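Local coordinates for sugar-binding transport ATP-binding protein (Pyrococcus horikoshii, PDB 1V43) that hydrolyses ATP as the ATPase subunit of an ABC transporter for sugar uptake, at the interface of chains A and B. Numbering follows the deposited sequence. Chains: chain A/B, sugar-binding transport ATP-binding protein.

Contact 1: the interface of chains A and B. Residues chain A 316, 318, 327, 336; chain B 178, 182, 207.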
ATOM      1  N   PHE A 316     -11.991  -2.965 -16.349  1.00 27.59           N
ATOM      2  CA  PHE A 316     -11.843  -1.854 -15.411  1.00 27.62           C
ATOM      3  C   PHE A 316     -10.400  -1.376 -15.361  1.00 30.63           C
ATOM      4  O   PHE A 316      -9.461  -2.141 -15.621  1.00 28.35           O
ATOM      5  CB  PHE A 316     -12.283  -2.271 -14.011  1.00 22.48           C
ATOM      6  CG  PHE A 316     -12.350  -1.131 -13.028  1.00 27.77           C
ATOM      7  CD1 PHE A 316     -13.358  -0.168 -13.119  1.00 28.93           C
ATOM      8  CD2 PHE A 316     -11.421  -1.031 -11.995  1.00 24.97           C
ATOM      9  CE1 PHE A 316     -13.446   0.881 -12.194  1.00 29.65           C
ATOM     10  CE2 PHE A 316     -11.499   0.016 -11.058  1.00 31.10           C
ATOM     11  CZ  PHE A 316     -12.514   0.971 -11.162  1.00 36.10           C
ATOM     12  N   GLU A 318      -7.510   0.941 -13.038  1.00 29.73           N
ATOM     13  CA  GLU A 318      -7.064   1.631 -11.844  1.00 28.15           C
ATOM     14  C   GLU A 318      -5.957   2.547 -12.397  1.00 25.90           C
ATOM     15  O   GLU A 318      -4.817   2.115 -12.540  1.00 27.39           O
ATOM     16  CB  GLU A 318      -6.441   0.662 -10.828  1.00 20.62           C
ATOM     17  CG  GLU A 318      -7.337  -0.433 -10.288  1.00 20.01           C
ATOM     18  CD  GLU A 318      -6.588  -1.342  -9.312  1.00 28.68           C
ATOM     19  OE1 GLU A 318      -5.997  -0.816  -8.351  1.00 31.79           O
ATOM     20  OE2 GLU A 318      -6.579  -2.576  -9.494  1.00 27.45           O
ATOM     21  N   HIS A 327      -7.809  -4.444 -15.588  1.00 26.65           N
ATOM     22  CA  HIS A 327      -8.487  -5.699 -15.285  1.00 23.88           C
ATOM     23  C   HIS A 327      -9.017  -6.110 -16.651  1.00 36.58           C
ATOM     24  O   HIS A 327      -9.983  -5.532 -17.149  1.00 37.32           O
ATOM     25  CB  HIS A 327      -9.636  -5.492 -14.297  1.00 24.67           C
ATOM     26  CG  HIS A 327      -9.219  -4.867 -12.996  1.00 28.04           C
ATOM     27  ND1 HIS A 327     -10.032  -4.857 -11.884  1.00 27.86           N
ATOM     28  CD2 HIS A 327      -8.096  -4.195 -12.645  1.00 29.84           C
ATOM     29  CE1 HIS A 327      -9.430  -4.207 -10.903  1.00 32.78           C
ATOM     30  NE2 HIS A 327      -8.254  -3.794 -11.339  1.00 28.27           N
ATOM     31  N   LYS A 336      -5.309  -9.251 -13.997  1.00 28.51           N
ATOM     32  CA  LYS A 336      -4.828  -7.877 -13.861  1.00 26.65           C
ATOM     33  C   LYS A 336      -3.508  -7.718 -14.570  1.00 26.57           C
ATOM     34  O   LYS A 336      -2.653  -8.591 -14.492  1.00 27.45           O
ATOM     35  CB  LYS A 336      -4.623  -7.506 -12.393  1.00 28.60           C
ATOM     36  CG  LYS A 336      -5.886  -7.478 -11.564  1.00 27.71           C
ATOM     37  CD  LYS A 336      -5.537  -7.173 -10.127  1.00 31.12           C
ATOM     38  CE  LYS A 336      -6.750  -7.186  -9.232  1.00 30.65           C
ATOM     39  NZ  LYS A 336      -6.361  -6.819  -7.845  1.00 39.36           N
TER
ATOM     40  N   VAL B 178      -9.826  -3.740  -3.440  1.00 27.00           N
ATOM     41  CA  VAL B 178      -9.761  -3.380  -4.848  1.00 29.55           C
ATOM     42  C   VAL B 178     -11.002  -3.857  -5.585  1.00 34.17           C
ATOM     43  O   VAL B 178     -11.565  -3.125  -6.404  1.00 31.98           O
ATOM     44  CB  VAL B 178      -8.481  -3.944  -5.532  1.00 29.91           C
ATOM     45  CG1 VAL B 178      -8.617  -3.871  -7.047  1.00 33.24           C
ATOM     46  CG2 VAL B 178      -7.262  -3.107  -5.124  1.00 29.29           C
ATOM     47  N   ALA B 182     -13.819  -1.263  -7.556  1.00 27.79           N
ATOM     48  CA  ALA B 182     -14.312  -1.491  -8.905  1.00 28.89           C
ATOM     49  C   ALA B 182     -15.815  -1.731  -8.906  1.00 27.05           C
ATOM     50  O   ALA B 182     -16.537  -1.180  -9.734  1.00 28.37           O
ATOM     51  CB  ALA B 182     -13.593  -2.681  -9.538  1.00 35.18           C
ATOM     52  N   THR B 207      -8.689   5.824  -7.988  1.00 23.40           N
ATOM     53  CA  THR B 207      -9.410   4.706  -8.592  1.00 19.05           C
ATOM     54  C   THR B 207     -10.887   4.982  -8.788  1.00 24.50           C
ATOM     55  O   THR B 207     -11.484   4.563  -9.783  1.00 25.13           O
ATOM     56  CB  THR B 207      -9.359   3.449  -7.713  1.00 19.62           C
ATOM     57  OG1 THR B 207      -7.997   3.119  -7.409  1.00 27.35           O
ATOM     58  CG2 THR B 207     -10.040   2.298  -8.420  1.00 20.69           C
TER
HETATM   59  O   HOH W   1      -7.719   0.487  -6.594  1.00 26.26           O
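A:Phe316 presents one face of its ring to the methyl of B:Ala182, in the tightly packed part of the contact. The B:Ala182 CB sits 3.8 Å from the centroid of the A:Phe316 ring, displaced toward the rim, as a CH-pi contact. At the ring edge, nearly in plane, B:Thr207 CG2 comes to 3.8 Å from A:Phe316 CE2, the two side chains crossing at about a right angle. The phenyl group arrives there because its CG is anti to the backbone N (chi1 -172°), which throws the ring away from strand 307-319 toward helix 174-191.

B:Val178, with 66 Å² hidden, belongs to the same close packing. Its CG1 methyl stands 3.4 Å from the carboxylate oxygen A:Glu318 OE2 and 4.0 Å from the imidazole carbon A:His327 CE1. The extended chain of A:Lys336 places its terminal amino group, NZ, 3.8 Å from the same B:Val178 CG1. Within chain A, A:His327 NE2 donates to A:Glu318 OE2 at 2.8 Å, nearly straight (165° at H) and close to the ring plane; A:Glu318 OE2 accepts on its anti lone pair, the one directed away from OE1. A:Phe316 and A:Lys336 flank opposite faces of that imidazole. This bond probably limits rotation of the carboxylate, and the lysine, if charged, may help stabilise its negative charge.

The looser, hydrated side lies between A:Glu318 OE1 and B:Thr207 OG1, which are linked through water 1 rather than packed together.

Here the C-terminal TOBE-type domain of chain A rests on the nucleotide-binding domain of chain B; in MalK-type ATPases such contacts help hold the dimer together, as they probably do here.

Contact 2: the interface of chains A and B. Residues chain A 178, 182, 185, 207; chain B 316, 318, 320, 327.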
ATOM      1  N   VAL A 178       8.762   3.703   5.647  1.00 27.00           N
ATOM      2  CA  VAL A 178       9.827   3.382   4.710  1.00 29.55           C
ATOM      3  C   VAL A 178      11.171   3.863   5.235  1.00 34.17           C
ATOM      4  O   VAL A 178      12.172   3.146   5.146  1.00 31.98           O
ATOM      5  CB  VAL A 178       9.558   3.982   3.298  1.00 29.91           C
ATOM      6  CG1 VAL A 178      10.829   3.948   2.460  1.00 33.24           C
ATOM      7  CG2 VAL A 178       8.490   3.150   2.576  1.00 29.29           C
ATOM      8  N   ALA A 182      14.501   1.287   6.142  1.00 27.79           N
ATOM      9  CA  ALA A 182      15.860   1.544   5.694  1.00 28.89           C
ATOM     10  C   ALA A 182      16.794   1.765   6.876  1.00 27.05           C
ATOM     11  O   ALA A 182      17.899   1.227   6.910  1.00 28.37           O
ATOM     12  CB  ALA A 182      15.892   2.760   4.770  1.00 35.18           C
ATOM     13  N   LYS A 185      17.372  -1.655   8.704  1.00 22.84           N
ATOM     14  CA  LYS A 185      18.156  -2.552   7.864  1.00 21.92           C
ATOM     15  C   LYS A 185      19.632  -2.139   7.785  1.00 31.13           C
ATOM     16  O   LYS A 185      20.530  -2.967   7.976  1.00 27.18           O
ATOM     17  CB  LYS A 185      17.541  -2.637   6.455  1.00 23.40           C
ATOM     18  CG  LYS A 185      18.233  -3.653   5.521  1.00 27.82           C
ATOM     19  CD  LYS A 185      18.619  -4.936   6.269  1.00 28.14           C
ATOM     20  CE  LYS A 185      19.363  -5.929   5.397  1.00 31.75           C
ATOM     21  NZ  LYS A 185      18.448  -6.784   4.607  1.00 19.67           N
ATOM     22  N   THR A 207      11.736  -5.719   1.669  1.00 23.40           N
ATOM     23  CA  THR A 207      12.643  -4.594   1.887  1.00 19.05           C
ATOM     24  C   THR A 207      13.720  -4.884   2.912  1.00 24.50           C
ATOM     25  O   THR A 207      14.865  -4.445   2.771  1.00 25.13           O
ATOM     26  CB  THR A 207      11.907  -3.360   2.427  1.00 19.62           C
ATOM     27  OG1 THR A 207      10.817  -3.021   1.561  1.00 27.35           O
ATOM     28  CG2 THR A 207      12.869  -2.200   2.552  1.00 20.69           C
TER
ATOM     29  N   PHE B 316      20.219   3.250  -0.715  1.00 27.59           N
ATOM     30  CA  PHE B 316      19.407   2.116  -0.276  1.00 27.62           C
ATOM     31  C   PHE B 316      18.476   1.656  -1.386  1.00 30.63           C
ATOM     32  O   PHE B 316      18.084   2.439  -2.262  1.00 28.35           O
ATOM     33  CB  PHE B 316      18.581   2.489   0.950  1.00 22.48           C
ATOM     34  CG  PHE B 316      17.868   1.322   1.583  1.00 27.77           C
ATOM     35  CD1 PHE B 316      18.580   0.348   2.290  1.00 28.93           C
ATOM     36  CD2 PHE B 316      16.483   1.206   1.497  1.00 24.97           C
ATOM     37  CE1 PHE B 316      17.925  -0.726   2.906  1.00 29.65           C
ATOM     38  CE2 PHE B 316      15.812   0.133   2.113  1.00 31.10           C
ATOM     39  CZ  PHE B 316      16.538  -0.832   2.816  1.00 36.10           C
ATOM     40  N   GLU B 318      14.888  -0.686  -2.265  1.00 29.73           N
ATOM     41  CA  GLU B 318      13.686  -1.402  -1.889  1.00 28.15           C
ATOM     42  C   GLU B 318      13.441  -2.288  -3.124  1.00 25.90           C
ATOM     43  O   GLU B 318      12.837  -1.838  -4.093  1.00 27.39           O
ATOM     44  CB  GLU B 318      12.491  -0.453  -1.718  1.00 20.62           C
ATOM     45  CG  GLU B 318      12.612   0.616  -0.652  1.00 20.01           C
ATOM     46  CD  GLU B 318      11.370   1.508  -0.605  1.00 28.68           C
ATOM     47  OE1 GLU B 318      10.257   0.964  -0.484  1.00 31.79           O
ATOM     48  OE2 GLU B 318      11.491   2.746  -0.692  1.00 27.45           O
ATOM     49  N   LEU B 320      11.328  -4.664  -4.381  1.00 22.89           N
ATOM     50  CA  LEU B 320      10.040  -5.271  -4.073  1.00 25.28           C
ATOM     51  C   LEU B 320       9.528  -6.284  -5.077  1.00 25.69           C
ATOM     52  O   LEU B 320       8.370  -6.723  -4.982  1.00 28.45           O
ATOM     53  CB  LEU B 320       8.994  -4.164  -3.871  1.00 21.93           C
ATOM     54  CG  LEU B 320       9.514  -2.988  -3.035  1.00 28.24           C
ATOM     55  CD1 LEU B 320       8.487  -1.872  -2.969  1.00 22.43           C
ATOM     56  CD2 LEU B 320       9.854  -3.490  -1.643  1.00 23.87           C
ATOM     57  N   HIS B 327      17.000   4.762  -3.472  1.00 26.65           N
ATOM     58  CA  HIS B 327      17.168   6.000  -2.719  1.00 23.88           C
ATOM     59  C   HIS B 327      18.562   6.441  -3.144  1.00 36.58           C
ATOM     60  O   HIS B 327      19.560   5.863  -2.714  1.00 37.32           O
ATOM     61  CB  HIS B 327      17.114   5.751  -1.211  1.00 24.67           C
ATOM     62  CG  HIS B 327      15.845   5.097  -0.745  1.00 28.04           C
ATOM     63  ND1 HIS B 327      15.481   5.045   0.583  1.00 27.86           N
ATOM     64  CD2 HIS B 327      14.879   4.430  -1.422  1.00 29.84           C
ATOM     65  CE1 HIS B 327      14.347   4.377   0.705  1.00 32.78           C
ATOM     66  NE2 HIS B 327      13.961   3.991  -0.498  1.00 28.27           N
TER
HETATM   67  O   HOH W   2       9.972  -0.409   1.921  1.00 26.26           O
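A:Ala182 and B:Phe316 meet methyl to ring face where helix 174-191 of the ABC-type ATPase domain faces the C-terminal domain of its MalK-like partner. B:Phe316 buries 37 Å², and its neighbours can be placed around the ring. The methyl of A:Ala182 lies 3.6 Å above the ring plane, shifted toward the rim at CD2 and CE2. In the plane, two aliphatic groups meet the edge: A:Thr207 CG2 beside CE2 and CZ, and A:Lys185 CG at 3.9 Å from B:Phe316 CE1. The lysine turns at chi2 (40°), after a first torsion that sets CG opposite the backbone N, and it is the start of its chain, CB and CG, that touches the phenyl edge, crossing it at about a right angle. An alanine in place of B:Phe316 would probably open a gap between strand 307-319 and the helix, leaving the A:Ala182 methyl without its ring and the A:Lys185 methylenes without that edge to pack on.

A:Val178 buries a further 35 Å², one turn earlier on the helix. Its CG1 approaches the carboxylate of B:Glu318, 3.4 Å from OE2, with the side chains crossing roughly perpendicularly, while CG2 lies 4.2 Å from B:Glu318 OE1. B:His327 holds the carboxylate by its OE2, whose anti lone pair takes the hydrogen bond from B:His327 NE2 over 2.8 Å, at the edge of the imidazole and 5° out of its plane; B:Phe316 CD2 covers one face of that imidazole.

A:Thr207, also with 35 Å² hidden, divides its two branches. The methyl goes to the aromatic edge; the hydroxyl OG1 bonds to water 2, which continues to B:Glu318 OE1. The same A:Thr207 OG1 lies 3.4 Å from the methyl B:Leu320 CD2, the side chains running alongside and pointing the same way.

Contacts 1 and 2 are twins under the two-fold of the deposited dimer, with chains exchanged, and the centres of their C-alpha atoms are about 27 Å apart. Each pairs helices 174-191 and 202-208 of one subunit with strands 307-319 and 323-330 of the other, so every chain supplies helices to one contact and strands to the other. The two accounts sample slightly different residues of the same symmetric interface. If this dimer is the one in the transporter, such reciprocity would tie each ATPase domain to the partner's C-terminal domain at two separated points and probably limit rocking of one subunit against the other.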